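Local coordinates for proteolytically activated form of PPO4 Tyrosinase (Agaricus bisporus var. bisporus H97, PDB 4OUA), which oxidises phenols with a pair of copper ions, hydroxylating monophenols and turning o-diphenols into the reactive o-quinones that start melanin synthesis, at residues 86-91 with 298-303. Residues are numbered along the deposited sequence; the frame is centred on the assembly and turned at random.
With CU1 (copper (I) ion), chain C.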
loop_
_atom_site.group_PDB
_atom_site.type_symbol
_atom_site.label_atom_id
_atom_site.label_comp_id
_atom_site.label_asym_id
_atom_site.label_seq_id
_atom_site.Cartn_x
_atom_site.Cartn_y
_atom_site.Cartn_z
ATOM N N PHE A 86 -11.032 7.271 -3.099
ATOM C CA PHE A 86 -10.322 6.104 -2.580
ATOM C C PHE A 86 -9.067 5.761 -3.383
ATOM O O PHE A 86 -7.979 5.659 -2.818
ATOM C CB PHE A 86 -11.246 4.883 -2.537
ATOM C CG PHE A 86 -10.531 3.599 -2.223
ATOM C CD1 PHE A 86 -10.185 3.285 -0.919
ATOM C CD2 PHE A 86 -10.198 2.710 -3.231
ATOM C CE1 PHE A 86 -9.521 2.107 -0.626
ATOM C CE2 PHE A 86 -9.535 1.531 -2.944
ATOM C CZ PHE A 86 -9.196 1.230 -1.639
ATOM N N PRO A 87 -9.216 5.580 -4.704
ATOM C CA PRO A 87 -8.068 5.210 -5.541
ATOM C C PRO A 87 -6.938 6.239 -5.512
ATOM O O PRO A 87 -5.778 5.860 -5.351
ATOM C CB PRO A 87 -8.678 5.114 -6.944
ATOM C CG PRO A 87 -10.124 4.834 -6.706
ATOM C CD PRO A 87 -10.471 5.609 -5.474
ATOM N N THR A 88 -7.269 7.518 -5.662
ATOM C CA THR A 88 -6.249 8.557 -5.769
ATOM C C THR A 88 -5.559 8.840 -4.438
ATOM O O THR A 88 -4.352 9.074 -4.403
ATOM C CB THR A 88 -6.837 9.876 -6.312
ATOM O OG1 THR A 88 -7.918 10.306 -5.476
ATOM C CG2 THR A 88 -7.343 9.688 -7.732
ATOM N N TRP A 89 -6.318 8.820 -3.346
ATOM C CA TRP A 89 -5.749 9.112 -2.033
ATOM C C TRP A 89 -4.718 8.065 -1.634
ATOM O O TRP A 89 -3.711 8.383 -1.001
ATOM C CB TRP A 89 -6.841 9.194 -0.964
ATOM C CG TRP A 89 -6.303 9.556 0.392
ATOM C CD1 TRP A 89 -6.222 10.806 0.936
ATOM C CD2 TRP A 89 -5.760 8.659 1.370
ATOM N NE1 TRP A 89 -5.666 10.742 2.191
ATOM C CE2 TRP A 89 -5.374 9.436 2.482
ATOM C CE3 TRP A 89 -5.564 7.275 1.415
ATOM C CZ2 TRP A 89 -4.807 8.875 3.623
ATOM C CZ3 TRP A 89 -5.002 6.721 2.549
ATOM C CH2 TRP A 89 -4.629 7.519 3.636
ATOM N N HIS A 90 -4.976 6.816 -2.006
ATOM C CA HIS A 90 -4.087 5.720 -1.644
ATOM C C HIS A 90 -2.876 5.655 -2.572
ATOM O O HIS A 90 -1.812 5.170 -2.182
ATOM C CB HIS A 90 -4.847 4.393 -1.651
ATOM C CG HIS A 90 -5.798 4.241 -0.504
ATOM N ND1 HIS A 90 -6.995 4.922 -0.433
ATOM C CD2 HIS A 90 -5.720 3.500 0.626
ATOM C CE1 HIS A 90 -7.615 4.602 0.688
ATOM N NE2 HIS A 90 -6.865 3.740 1.350
ATOM N N ARG A 91 -3.038 6.154 -3.794
ATOM C CA ARG A 91 -1.928 6.211 -4.739
ATOM C C ARG A 91 -0.800 7.077 -4.199
ATOM O O ARG A 91 0.372 6.701 -4.258
ATOM C CB ARG A 91 -2.393 6.747 -6.094
ATOM C CG ARG A 91 -1.264 7.290 -6.956
ATOM C CD ARG A 91 -1.636 7.286 -8.427
ATOM N NE ARG A 91 -1.674 5.929 -8.967
ATOM C CZ ARG A 91 -2.015 5.630 -10.215
ATOM N NH1 ARG A 91 -2.356 6.593 -11.062
ATOM N NH2 ARG A 91 -2.019 4.366 -10.618
ATOM N N GLY A 298 -9.176 8.187 -20.248
ATOM C CA GLY A 298 -10.100 9.304 -20.270
ATOM C C GLY A 298 -11.022 9.324 -19.067
ATOM O O GLY A 298 -11.559 10.371 -18.706
ATOM N N VAL A 299 -11.208 8.164 -18.444
ATOM C CA VAL A 299 -12.063 8.059 -17.267
ATOM C C VAL A 299 -11.272 8.305 -15.987
ATOM O O VAL A 299 -10.271 7.635 -15.730
ATOM C CB VAL A 299 -12.738 6.679 -17.173
ATOM C CG1 VAL A 299 -13.719 6.652 -16.011
ATOM C CG2 VAL A 299 -13.440 6.343 -18.474
ATOM N N TRP A 300 -11.724 9.266 -15.186
ATOM C CA TRP A 300 -11.066 9.574 -13.921
ATOM C C TRP A 300 -12.085 9.968 -12.850
ATOM O O TRP A 300 -13.257 9.607 -12.936
ATOM C CB TRP A 300 -10.029 10.684 -14.116
ATOM C CG TRP A 300 -8.915 10.657 -13.106
ATOM C CD1 TRP A 300 -8.527 11.675 -12.284
ATOM C CD2 TRP A 300 -8.054 9.549 -12.807
ATOM N NE1 TRP A 300 -7.475 11.274 -11.497
ATOM C CE2 TRP A 300 -7.165 9.974 -11.796
ATOM C CE3 TRP A 300 -7.947 8.243 -13.295
ATOM C CZ2 TRP A 300 -6.183 9.137 -11.265
ATOM C CZ3 TRP A 300 -6.971 7.414 -12.766
ATOM C CH2 TRP A 300 -6.102 7.865 -11.762
ATOM N N VAL A 301 -11.629 10.711 -11.846
ATOM C CA VAL A 301 -12.453 11.051 -10.689
ATOM C C VAL A 301 -13.702 11.851 -11.048
ATOM O O VAL A 301 -13.632 12.833 -11.784
ATOM C CB VAL A 301 -11.648 11.863 -9.652
ATOM C CG1 VAL A 301 -12.503 12.153 -8.423
ATOM C CG2 VAL A 301 -10.373 11.123 -9.268
ATOM N N THR A 302 -14.841 11.419 -10.516
ATOM C CA THR A 302 -16.087 12.166 -10.647
ATOM C C THR A 302 -16.546 12.637 -9.270
ATOM O O THR A 302 -16.026 12.190 -8.247
ATOM C CB THR A 302 -17.202 11.328 -11.302
ATOM O OG1 THR A 302 -17.611 10.285 -10.410
ATOM C CG2 THR A 302 -16.715 10.717 -12.608
ATOM N N GLN A 303 -17.520 13.539 -9.249
ATOM C CA GLN A 303 -17.990 14.128 -8.001
ATOM C C GLN A 303 -18.746 13.126 -7.130
ATOM O O GLN A 303 -19.429 12.235 -7.636
ATOM C CB GLN A 303 -18.875 15.340 -8.295
ATOM C CG GLN A 303 -19.559 15.915 -7.071
ATOM C CD GLN A 303 -20.265 17.220 -7.367
ATOM O OE1 GLN A 303 -19.852 17.974 -8.248
ATOM N NE2 GLN A 303 -21.337 17.493 -6.633
HETATM CU CU CU1 C . -7.318 2.988 3.238
HETATM O O HOH W 1 -7.826 0.639 3.471
#
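The Trp300 indole meets Thr88 and Arg91 obliquely, chiefly through the six-membered part of its ring. CZ2 of Trp300 lies 3.8 Å from the methyl CG2 of Thr88. At the next ring atom, Trp300 CH2 comes 4.0 Å from Arg91 NH1, with the guanidinium and indole planes 33° apart. On the inner side of the helix, the imidazole of His90 has Phe86 CE1 above one face, toward the rim. Trp89 CE3 sits over the centre of the opposite face. His90 CG in turn lies at the edge of the Trp89 indole, in its plane.

The Thr88 methyl CG2 also touches Val301 CG2, at 3.7 Å. The one methyl thus touches both Trp300 and Val301, and no hydrogen bond joins the two segments. With CG2 anti to its own carbonyl carbon, Thr88 presents the methyl to the loop. Its OG1 bonds to Leu85 O and Ser338 OG, and Trp300 NE1 to Ser338 O. The Arg91 chain, otherwise extended, bends at chi3 (-71°) and brings NH1 beside the indole. Its NE forms a salt bridge with Asp286, and NH1 bonds to Leu341 O and Gln293 OE1. Without the indole, as with an alanine here, the Thr88 methyl and the Arg91 guanidinium would probably lose their neighbour, and Ser338 O its NE1 donor.

The other side of the helix serves the metal. His90 ND1 bonds to Phe86 O (2.7 Å), with the donor tilted 20° from the carbonyl plane. This bond probably helps fix the ring rotation, with His90 NE2 turned to the copper ion, 2.1 Å away. His56 and His81 complete the histidine set, and a water lies 2.4 Å from the copper. The loop after helix 277-295 therefore packs behind the first turn of helix 86-109, a helix that supplies a copper ligand to the type 3 dicopper centre of the tyrosinase fold.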